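PDB 1PMH: beta-1,4-mannanase from Caldicellulosiruptor saccharolyticus, which binds mannohexaose through a family 27 carbohydrate-binding module, probably keeping the attached beta-1,4-mannanase close to its mannan substrate. Local coordinates for residues A[5-10]-A[178-183]; A[51-56]-A[168-173]; A[85-90]-A[142-147]. All blocks are in the same frame, centred on the assembly; numbering follows the deposited sequence.

Interaction 1 of 3, residues A[5-10]-A[178-183]; sequences NPVVLD and VRIRPE. With CA (calcium ion), chain C.
Val-8 CG2 meets Arg-179 CD at 4.2 Å. Beyond that carbon the Arg-179 guanidinium has Arg-181 NE over the centre of one face. The Arg-181 group is itself sandwiched: Arg-179 NH2 lies 3.5 Å above the centre of one face, and Glu-183 CG covers the opposite face nearer the rim. Two guanidinium groups so close would be expected to repel, but Glu-86 forms salt bridges with Arg-179 NH2 and Arg-181 NH1, and Glu-183 OE1, with no N-H aimed at it, probably adds a general attraction to Arg-181 NE.

Val-7 and Ile-180 form an antiparallel hydrogen-bonded pair, each N bonded to the other's O at 2.9 Å. Their CB atoms stand 4.0 Å apart on the face shared with Leu-9 and Val-178. Beta-branched Val-7, Val-178 and Ile-180 suit an extended chain; Leu-9 adds apolar bulk. Leu-9 N gives Val-178 O a bond of 2.8 Å, whereas the return bond, from Val-178 N to Leu-9 O, comes from above the carbonyl plane. Pro-6 CG touches Pro-182 CD as the pairing ends. At the other end Asp-10 O binds the calcium ion at 2.4 Å, together with a water and Glu-12, Asn-44, Tyr-46 and Asp-176.

In this jellyroll beta-sandwich, short strand 7-9 flanks strand 172-181, whose other neighbour here is strand 84-92; Val-178 packs inward on Leu-158 and Phe-160 of the second sheet.

Interaction 2 of 3, residues A[51-56]-A[168-173]; sequences DVEFNP and NYKGPI
In Val-52, CG1 stands anti to the carbonyl carbon (chi1 -49°), which puts CG2 in the crowded position between backbone N and carbonyl carbon, facing Tyr-169. The tyrosine CG is anti to its own backbone N (chi1 -178°), and the ring presents its edge: CD2 lies 3.8 Å from Val-52 CG2, near the ring plane. The same methyl sits over one face of the Phe-54 ring, offset toward its rim, and reaches CD1 of Ile-173 at 4.0 Å. One small branched side chain thereby links two aromatic rings and an isoleucine. Phe-54 CD2 also packs against Tyr-169 CB.

The backbones run antiparallel. Val-52 and Gly-171 are a hydrogen-bonded pair, with Val-52 N to Gly-171 O at 2.9 Å and nearly straight (170° at the hydrogen), and Gly-171 N to Val-52 O in return. Phe-54 N continues the pairing to Tyr-169 O. At Gly-171 the chain turns a corner on its way into strand 172-181. A CB here would collide with Tyr-169 OH, so glycine suits the corner; its N lies 3.7 Å above the Tyr-169 ring, offset toward the rim, while the OH gives a 2.7 Å hydrogen bond to Pro-172 O. The corner is thus tied by its own segment.

On the other side of the sheet Glu-53 and Lys-170 cross obliquely, their aliphatic parts touching, and form a long salt bridge, Glu-53 OE1 3.9 Å from Lys-170 NZ. Asp-51 turns its charge to Arg-49. Buried apolar groups and a tethered phenol lie on the inner side of the corner, whereas the long ion pair should contribute little more than general electrostatic attraction.

Interaction 3 of 3, residues A[85-90]-A[142-147]; sequences VEFEMF and KAFAIP
Val-85 opens the pairing with Phe-144, the N of each bonded to the O of the other at 2.9 Å. Its CG2 branch, anti to the carbonyl carbon, meets CD1 of Ile-146 at 4.1 Å, the two side chains crossing at about a right angle; valine suits the strand, and the buried isoleucine just past the end of the partner strand fills the interior.

Glu-86 turns to the other face beside Ala-143. The CA atoms of this non-hydrogen-bonded pair are only 4.0 Å apart, and the small methyl of Ala-143 leaves room for the extended glutamate, whose CG lies 3.5 Å from Lys-142 O. Besides Arg-179 and Arg-181, its carboxylate has His-141, whose NE2 hydrogen-bonds to OE2. The division of faces is that of a jellyroll beta-sandwich: Val-85, Phe-87 and Phe-144 lie on the side of this sheet that looks toward the second one, where Phe-144 packs on Tyr-105 and Val-107 of strand 102-109. The CB of Lys-142 points to this side too.

Phe-87 then pairs with Lys-142. Its N bonds to Lys-142 O at 3.1 Å, nearly in line with the carbonyl, and Lys-142 N returns a bond to Phe-87 O. CG of Phe-87 lies between backbone N and carbonyl carbon (chi1 66°); the ring comes nearer the partner strand, with Lys-142 N over one face. Lys-142 lies side by side with it, CB 3.8 Å from Phe-87 CE2, then bends at chi2 and carries its ammonium away. At the ring's edge, Phe-87 CE2 touches Phe-144 CE2 at 3.8 Å, the two planes inclined at 44°.

In the fold
All three contacts belong to one sheet of the jellyroll. Strand 172-181 serves interaction 2 at its start and interaction 1 at its end, their centres 28 Å apart on opposite sides of the chain's centre. Interaction 3 lies next to interaction 1, centres 10 Å apart, and the two are joined by the Glu-86 salt bridges and by Val-178 CG2 against Phe-87 CB. Toward interaction 2, Ile-173 CG2 packs on Met-89 CG. Calcium sits at the edge of interaction 1, held there by Asp-10 O, about 11 Å from the Phe-87 side chain. Mannohexaose sits on the second sheet's side, with Gln-62, Lys-106 and Gln-161; the Phe-54 and Phe-144 side chains each remain about 13 Å from a bound mannose.

Interaction 1 of 3, residues A[5-10]-A[178-183]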
loop_
_atom_site.group_PDB
_atom_site.type_symbol
_atom_site.label_atom_id
_atom_site.label_comp_id
_atom_site.label_asym_id
_atom_site.label_seq_id
_atom_site.Cartn_x
_atom_site.Cartn_y
_atom_site.Cartn_z
ATOM N N ASN A 5 -2.717 2.137 21.155
ATOM C CA ASN A 5 -3.472 1.114 20.446
ATOM C C ASN A 5 -3.042 1.160 18.977
ATOM O O ASN A 5 -3.173 2.186 18.324
ATOM C CB ASN A 5 -4.960 1.458 20.491
ATOM C CG ASN A 5 -5.539 1.429 21.887
ATOM O OD1 ASN A 5 -5.111 0.631 22.717
ATOM N ND2 ASN A 5 -6.546 2.268 22.131
ATOM N N PRO A 6 -2.624 0.042 18.405
ATOM C CA PRO A 6 -2.297 0.013 16.974
ATOM C C PRO A 6 -3.489 0.376 16.122
ATOM O O PRO A 6 -4.604 0.028 16.499
ATOM C CB PRO A 6 -1.837 -1.427 16.737
ATOM C CG PRO A 6 -1.472 -1.917 18.178
ATOM C CD PRO A 6 -2.417 -1.250 19.072
ATOM N N VAL A 7 -3.233 1.043 15.010
ATOM C CA VAL A 7 -4.271 1.298 14.027
ATOM C C VAL A 7 -4.136 0.181 12.998
ATOM O O VAL A 7 -3.093 0.010 12.401
ATOM C CB VAL A 7 -4.109 2.650 13.329
ATOM C CG1 VAL A 7 -5.164 2.830 12.289
ATOM C CG2 VAL A 7 -4.121 3.808 14.294
ATOM N N VAL A 8 -5.174 -0.646 12.884
ATOM C CA VAL A 8 -5.094 -1.869 12.103
ATOM C C VAL A 8 -6.073 -1.787 10.934
ATOM O O VAL A 8 -7.299 -1.917 11.082
ATOM C CB VAL A 8 -5.467 -3.090 12.967
ATOM C CG1 VAL A 8 -5.376 -4.368 12.185
ATOM C CG2 VAL A 8 -4.468 -3.157 14.123
ATOM N N LEU A 9 -5.539 -1.575 9.736
ATOM C CA LEU A 9 -6.304 -1.475 8.493
ATOM C C LEU A 9 -6.140 -2.814 7.764
ATOM O O LEU A 9 -5.285 -3.007 6.902
ATOM C CB LEU A 9 -5.823 -0.273 7.694
ATOM C CG LEU A 9 -5.689 1.045 8.455
ATOM C CD1 LEU A 9 -5.309 2.178 7.526
ATOM C CD2 LEU A 9 -7.002 1.392 9.149
ATOM N N ASP A 10 -7.010 -3.732 8.160
ATOM C CA ASP A 10 -6.971 -5.122 7.713
ATOM C C ASP A 10 -8.108 -5.495 6.756
ATOM O O ASP A 10 -8.167 -6.630 6.297
ATOM C CB ASP A 10 -6.929 -6.115 8.874
ATOM C CG ASP A 10 -8.102 -6.022 9.802
ATOM O OD1 ASP A 10 -9.076 -5.299 9.518
ATOM O OD2 ASP A 10 -8.051 -6.691 10.863
ATOM N N VAL A 178 -2.342 -3.201 6.778
ATOM C CA VAL A 178 -1.636 -1.925 6.937
ATOM C C VAL A 178 -1.824 -1.525 8.388
ATOM O O VAL A 178 -2.941 -1.361 8.828
ATOM C CB VAL A 178 -2.216 -0.889 5.969
ATOM C CG1 VAL A 178 -1.576 0.474 6.239
ATOM C CG2 VAL A 178 -2.024 -1.350 4.505
ATOM N N ARG A 179 -0.724 -1.380 9.117
ATOM C CA ARG A 179 -0.781 -1.131 10.544
ATOM C C ARG A 179 0.117 0.037 10.913
ATOM O O ARG A 179 1.269 0.135 10.462
ATOM C CB ARG A 179 -0.349 -2.362 11.356
ATOM C CG ARG A 179 -1.266 -3.551 11.118
ATOM C CD ARG A 179 -1.065 -4.632 12.122
ATOM N NE ARG A 179 0.184 -5.302 11.796
ATOM C CZ ARG A 179 0.689 -6.263 12.566
ATOM N NH1 ARG A 179 0.124 -6.565 13.725
ATOM N NH2 ARG A 179 1.808 -6.864 12.188
ATOM N N ILE A 180 -0.387 0.934 11.768
ATOM C CA ILE A 180 0.400 2.007 12.384
ATOM C C ILE A 180 0.626 1.525 13.809
ATOM O O ILE A 180 -0.333 1.318 14.562
ATOM C CB ILE A 180 -0.347 3.342 12.282
ATOM C CG1 ILE A 180 -0.703 3.692 10.822
ATOM C CG2 ILE A 180 0.432 4.429 13.054
ATOM C CD1 ILE A 180 -1.646 4.898 10.782
ATOM N N ARG A 181 1.903 1.292 14.137
ATOM C CA ARG A 181 2.270 0.419 15.247
ATOM C C ARG A 181 3.223 1.121 16.210
ATOM O O ARG A 181 4.098 1.851 15.766
ATOM C CB ARG A 181 2.955 -0.870 14.768
ATOM C CG ARG A 181 2.175 -1.685 13.775
ATOM C CD ARG A 181 2.849 -2.997 13.432
ATOM N NE ARG A 181 2.658 -3.957 14.516
ATOM C CZ ARG A 181 3.391 -5.039 14.755
ATOM N NH1 ARG A 181 4.427 -5.320 14.001
ATOM N NH2 ARG A 181 3.139 -5.782 15.825
ATOM N N PRO A 182 3.118 0.826 17.495
ATOM C CA PRO A 182 4.194 1.226 18.427
ATOM C C PRO A 182 5.513 0.479 18.250
ATOM O O PRO A 182 6.590 0.921 18.693
ATOM C CB PRO A 182 3.571 0.986 19.800
ATOM C CG PRO A 182 2.571 -0.157 19.569
ATOM C CD PRO A 182 2.012 0.147 18.192
ATOM N N GLU A 183 5.464 -0.677 17.592
ATOM C CA GLU A 183 6.663 -1.468 17.388
ATOM C C GLU A 183 7.712 -0.740 16.556
ATOM O O GLU A 183 7.378 -0.106 15.551
ATOM C CB GLU A 183 6.290 -2.801 16.724
ATOM C CG GLU A 183 5.621 -3.823 17.625
ATOM C CD GLU A 183 4.196 -3.549 18.039
ATOM O OE1 GLU A 183 3.499 -2.701 17.448
ATOM O OE2 GLU A 183 3.797 -4.186 19.033
HETATM CA CA CA C . -7.388 -8.702 5.494
HETATM O O HOH W 1 -6.253 -9.122 7.475
#

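Interaction 2 of 3, residues A[51-56]-A[168-173]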
loop_
_atom_site.group_PDB
_atom_site.type_symbol
_atom_site.label_atom_id
_atom_site.label_comp_id
_atom_site.label_asym_id
_atom_site.label_seq_id
_atom_site.Cartn_x
_atom_site.Cartn_y
_atom_site.Cartn_z
ATOM N N ASP A 51 -6.628 -2.298 -9.079
ATOM C CA ASP A 51 -6.438 -2.675 -10.501
ATOM C C ASP A 51 -5.611 -1.618 -11.154
ATOM O O ASP A 51 -6.029 -0.465 -11.179
ATOM C CB ASP A 51 -7.803 -2.831 -11.166
ATOM C CG ASP A 51 -8.558 -3.994 -10.584
ATOM O OD1 ASP A 51 -8.015 -5.121 -10.693
ATOM O OD2 ASP A 51 -9.646 -3.845 -10.015
ATOM N N VAL A 52 -4.385 -1.958 -11.571
ATOM C CA VAL A 52 -3.429 -1.003 -12.123
ATOM C C VAL A 52 -3.180 -1.326 -13.598
ATOM O O VAL A 52 -3.325 -2.463 -14.067
ATOM C CB VAL A 52 -2.110 -0.928 -11.326
ATOM C CG1 VAL A 52 -2.367 -0.785 -9.884
ATOM C CG2 VAL A 52 -1.211 -2.112 -11.582
ATOM N N GLU A 53 -2.754 -0.281 -14.293
ATOM C CA GLU A 53 -2.231 -0.376 -15.635
ATOM C C GLU A 53 -1.007 0.503 -15.764
ATOM O O GLU A 53 -1.084 1.698 -15.510
ATOM C CB GLU A 53 -3.278 0.045 -16.670
ATOM C CG GLU A 53 -4.630 -0.647 -16.581
ATOM C CD GLU A 53 -5.585 -0.220 -17.671
ATOM O OE1 GLU A 53 -5.144 0.413 -18.651
ATOM O OE2 GLU A 53 -6.779 -0.570 -17.555
ATOM N N PHE A 54 0.112 -0.097 -16.135
ATOM C CA PHE A 54 1.334 0.653 -16.362
ATOM C C PHE A 54 1.635 0.675 -17.852
ATOM O O PHE A 54 1.361 -0.295 -18.538
ATOM C CB PHE A 54 2.516 0.079 -15.583
ATOM C CG PHE A 54 2.353 0.050 -14.081
ATOM C CD1 PHE A 54 1.848 1.129 -13.402
ATOM C CD2 PHE A 54 2.753 -1.051 -13.373
ATOM C CE1 PHE A 54 1.801 1.107 -12.004
ATOM C CE2 PHE A 54 2.701 -1.077 -11.989
ATOM C CZ PHE A 54 2.204 -0.001 -11.325
ATOM N N ASN A 55 2.240 1.780 -18.286
ATOM C CA ASN A 55 2.644 1.972 -19.691
ATOM C C ASN A 55 4.158 1.796 -19.823
ATOM O O ASN A 55 4.930 2.471 -19.140
ATOM C CB ASN A 55 2.263 3.395 -20.075
ATOM C CG ASN A 55 2.399 3.653 -21.575
ATOM O OD1 ASN A 55 3.358 3.196 -22.176
ATOM N ND2 ASN A 55 1.405 4.314 -22.176
ATOM N N PRO A 56 4.585 0.874 -20.686
ATOM C CA PRO A 56 6.020 0.556 -20.714
ATOM C C PRO A 56 6.933 1.691 -21.227
ATOM O O PRO A 56 8.138 1.660 -21.040
ATOM C CB PRO A 56 6.044 -0.679 -21.634
ATOM C CG PRO A 56 4.847 -0.507 -22.512
ATOM C CD PRO A 56 3.779 0.031 -21.600
ATOM N N ASN A 168 4.803 -2.874 -18.285
ATOM C CA ASN A 168 3.556 -3.122 -19.002
ATOM C C ASN A 168 2.571 -3.956 -18.201
ATOM O O ASN A 168 1.598 -4.497 -18.766
ATOM C CB ASN A 168 3.794 -3.754 -20.372
ATOM C CG ASN A 168 4.429 -5.109 -20.311
ATOM O OD1 ASN A 168 4.741 -5.608 -19.202
ATOM N ND2 ASN A 168 4.661 -5.766 -21.369
ATOM N N TYR A 169 2.768 -4.062 -16.890
ATOM C CA TYR A 169 1.829 -4.835 -16.074
ATOM C C TYR A 169 0.446 -4.198 -16.053
ATOM O O TYR A 169 0.327 -3.013 -15.803
ATOM C CB TYR A 169 2.414 -4.959 -14.642
ATOM C CG TYR A 169 1.553 -5.786 -13.708
ATOM C CD1 TYR A 169 1.442 -7.163 -13.845
ATOM C CD2 TYR A 169 0.743 -5.184 -12.767
ATOM C CE1 TYR A 169 0.636 -7.896 -13.028
ATOM C CE2 TYR A 169 -0.053 -5.932 -11.908
ATOM C CZ TYR A 169 -0.135 -7.283 -12.070
ATOM O OH TYR A 169 -0.952 -8.063 -11.306
ATOM N N LYS A 170 -0.575 -5.018 -16.272
ATOM C CA LYS A 170 -1.977 -4.636 -16.174
ATOM C C LYS A 170 -2.624 -5.734 -15.384
ATOM O O LYS A 170 -2.814 -6.834 -15.857
ATOM C CB LYS A 170 -2.593 -4.503 -17.549
ATOM C CG LYS A 170 -1.919 -3.419 -18.370
ATOM C CD LYS A 170 -2.715 -3.129 -19.619
ATOM C CE LYS A 170 -2.043 -2.191 -20.597
ATOM N NZ LYS A 170 -3.028 -1.338 -21.357
ATOM N N GLY A 171 -3.003 -5.473 -14.165
ATOM C CA GLY A 171 -3.533 -6.488 -13.267
ATOM C C GLY A 171 -3.640 -5.915 -11.870
ATOM O O GLY A 171 -3.376 -4.725 -11.627
ATOM N N PRO A 172 -4.058 -6.761 -10.939
ATOM C CA PRO A 172 -4.195 -6.305 -9.560
ATOM C C PRO A 172 -2.889 -6.240 -8.789
ATOM O O PRO A 172 -1.958 -7.019 -9.030
ATOM C CB PRO A 172 -5.133 -7.338 -8.969
ATOM C CG PRO A 172 -4.850 -8.591 -9.716
ATOM C CD PRO A 172 -4.569 -8.137 -11.129
ATOM N N ILE A 173 -2.865 -5.325 -7.825
ATOM C CA ILE A 173 -1.915 -5.314 -6.726
ATOM C C ILE A 173 -2.799 -5.241 -5.486
ATOM O O ILE A 173 -3.729 -4.435 -5.439
ATOM C CB ILE A 173 -0.978 -4.113 -6.782
ATOM C CG1 ILE A 173 -0.087 -4.157 -8.020
ATOM C CG2 ILE A 173 -0.114 -4.041 -5.495
ATOM C CD1 ILE A 173 0.851 -2.984 -8.230
#

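Interaction 3 of 3, residues A[85-90]-A[142-147]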
loop_
_atom_site.group_PDB
_atom_site.type_symbol
_atom_site.label_atom_id
_atom_site.label_comp_id
_atom_site.label_asym_id
_atom_site.label_seq_id
_atom_site.Cartn_x
_atom_site.Cartn_y
_atom_site.Cartn_z
ATOM N N VAL A 85 5.130 2.055 10.358
ATOM C CA VAL A 85 3.997 1.688 9.479
ATOM C C VAL A 85 4.392 0.410 8.754
ATOM O O VAL A 85 5.424 0.370 8.114
ATOM C CB VAL A 85 3.660 2.807 8.470
ATOM C CG1 VAL A 85 2.555 2.313 7.527
ATOM C CG2 VAL A 85 3.200 4.061 9.250
ATOM N N GLU A 86 3.565 -0.605 8.905
ATOM C CA GLU A 86 3.786 -1.916 8.350
ATOM C C GLU A 86 2.707 -2.230 7.326
ATOM O O GLU A 86 1.579 -1.731 7.428
ATOM C CB GLU A 86 3.705 -2.948 9.479
ATOM C CG GLU A 86 4.114 -4.346 9.078
ATOM C CD GLU A 86 4.244 -5.234 10.284
ATOM O OE1 GLU A 86 4.708 -4.711 11.341
ATOM O OE2 GLU A 86 3.969 -6.451 10.141
ATOM N N PHE A 87 3.001 -3.038 6.325
ATOM C CA PHE A 87 2.024 -3.413 5.307
ATOM C C PHE A 87 2.457 -4.698 4.633
ATOM O O PHE A 87 3.642 -5.071 4.675
ATOM C CB PHE A 87 1.878 -2.293 4.271
ATOM C CG PHE A 87 3.125 -2.101 3.465
ATOM C CD1 PHE A 87 3.327 -2.849 2.301
ATOM C CD2 PHE A 87 4.149 -1.297 3.930
ATOM C CE1 PHE A 87 4.523 -2.809 1.649
ATOM C CE2 PHE A 87 5.370 -1.250 3.235
ATOM C CZ PHE A 87 5.533 -1.989 2.100
ATOM N N GLU A 88 1.486 -5.342 3.971
ATOM C CA GLU A 88 1.737 -6.461 3.080
ATOM C C GLU A 88 1.163 -6.097 1.718
ATOM O O GLU A 88 0.041 -5.621 1.610
ATOM C CB GLU A 88 1.060 -7.747 3.606
ATOM C CG GLU A 88 1.582 -8.213 4.958
ATOM C CD GLU A 88 0.924 -9.481 5.480
ATOM O OE1 GLU A 88 1.124 -10.512 4.836
ATOM O OE2 GLU A 88 0.298 -9.447 6.568
HETATM N N MSE A 89 1.934 -6.423 0.695
HETATM C CA MSE A 89 1.581 -6.160 -0.696
HETATM C C MSE A 89 1.721 -7.440 -1.478
HETATM O O MSE A 89 2.698 -8.164 -1.298
HETATM C CB MSE A 89 2.526 -5.084 -1.189
HETATM C CG MSE A 89 2.320 -4.669 -2.576
HETATM SE SE MSE A 89 3.709 -3.412 -3.146
HETATM C CE MSE A 89 3.548 -2.235 -1.951
ATOM N N PHE A 90 0.764 -7.716 -2.370
ATOM C CA PHE A 90 0.681 -8.977 -3.094
ATOM C C PHE A 90 0.511 -8.676 -4.580
ATOM O O PHE A 90 -0.410 -7.949 -4.941
ATOM C CB PHE A 90 -0.520 -9.841 -2.642
ATOM C CG PHE A 90 -0.587 -10.071 -1.149
ATOM C CD1 PHE A 90 -1.019 -9.097 -0.295
ATOM C CD2 PHE A 90 -0.237 -11.294 -0.629
ATOM C CE1 PHE A 90 -1.035 -9.282 1.064
ATOM C CE2 PHE A 90 -0.254 -11.494 0.746
ATOM C CZ PHE A 90 -0.639 -10.472 1.570
ATOM N N LYS A 142 6.853 -5.237 4.771
ATOM C CA LYS A 142 7.871 -4.322 5.304
ATOM C C LYS A 142 7.245 -3.483 6.390
ATOM O O LYS A 142 6.041 -3.302 6.412
ATOM C CB LYS A 142 8.386 -3.330 4.237
ATOM C CG LYS A 142 9.054 -3.924 3.036
ATOM C CD LYS A 142 10.448 -4.361 3.335
ATOM C CE LYS A 142 11.247 -4.682 2.080
ATOM N NZ LYS A 142 12.336 -5.670 2.388
ATOM N N ALA A 143 8.123 -2.935 7.221
ATOM C CA ALA A 143 7.795 -1.862 8.141
ATOM C C ALA A 143 8.793 -0.749 7.969
ATOM O O ALA A 143 9.980 -1.010 7.949
ATOM C CB ALA A 143 7.779 -2.349 9.581
ATOM N N PHE A 144 8.307 0.477 7.897
ATOM C CA PHE A 144 9.147 1.654 7.815
ATOM C C PHE A 144 9.009 2.490 9.067
ATOM O O PHE A 144 7.908 2.576 9.620
ATOM C CB PHE A 144 8.799 2.499 6.592
ATOM C CG PHE A 144 8.986 1.817 5.287
ATOM C CD1 PHE A 144 10.164 1.208 4.983
ATOM C CD2 PHE A 144 8.004 1.831 4.316
ATOM C CE1 PHE A 144 10.316 0.558 3.768
ATOM C CE2 PHE A 144 8.188 1.266 3.097
ATOM C CZ PHE A 144 9.318 0.594 2.823
ATOM N N ALA A 145 10.094 3.136 9.473
ATOM C CA ALA A 145 10.089 3.957 10.663
ATOM C C ALA A 145 9.250 5.209 10.503
ATOM O O ALA A 145 9.299 5.888 9.466
ATOM C CB ALA A 145 11.505 4.366 11.053
ATOM N N ILE A 146 8.532 5.564 11.570
ATOM C CA ILE A 146 8.015 6.916 11.748
ATOM C C ILE A 146 9.138 7.699 12.451
ATOM O O ILE A 146 9.491 7.338 13.572
ATOM C CB ILE A 146 6.716 6.952 12.551
ATOM C CG1 ILE A 146 5.627 6.113 11.873
ATOM C CG2 ILE A 146 6.253 8.370 12.767
ATOM C CD1 ILE A 146 4.375 5.931 12.688
ATOM N N PRO A 147 9.697 8.753 11.861
ATOM C CA PRO A 147 10.816 9.469 12.484
ATOM C C PRO A 147 10.332 10.173 13.738
ATOM O O PRO A 147 9.161 10.531 13.866
ATOM C CB PRO A 147 11.267 10.401 11.363
ATOM C CG PRO A 147 10.090 10.596 10.494
ATOM C CD PRO A 147 9.320 9.322 10.559
#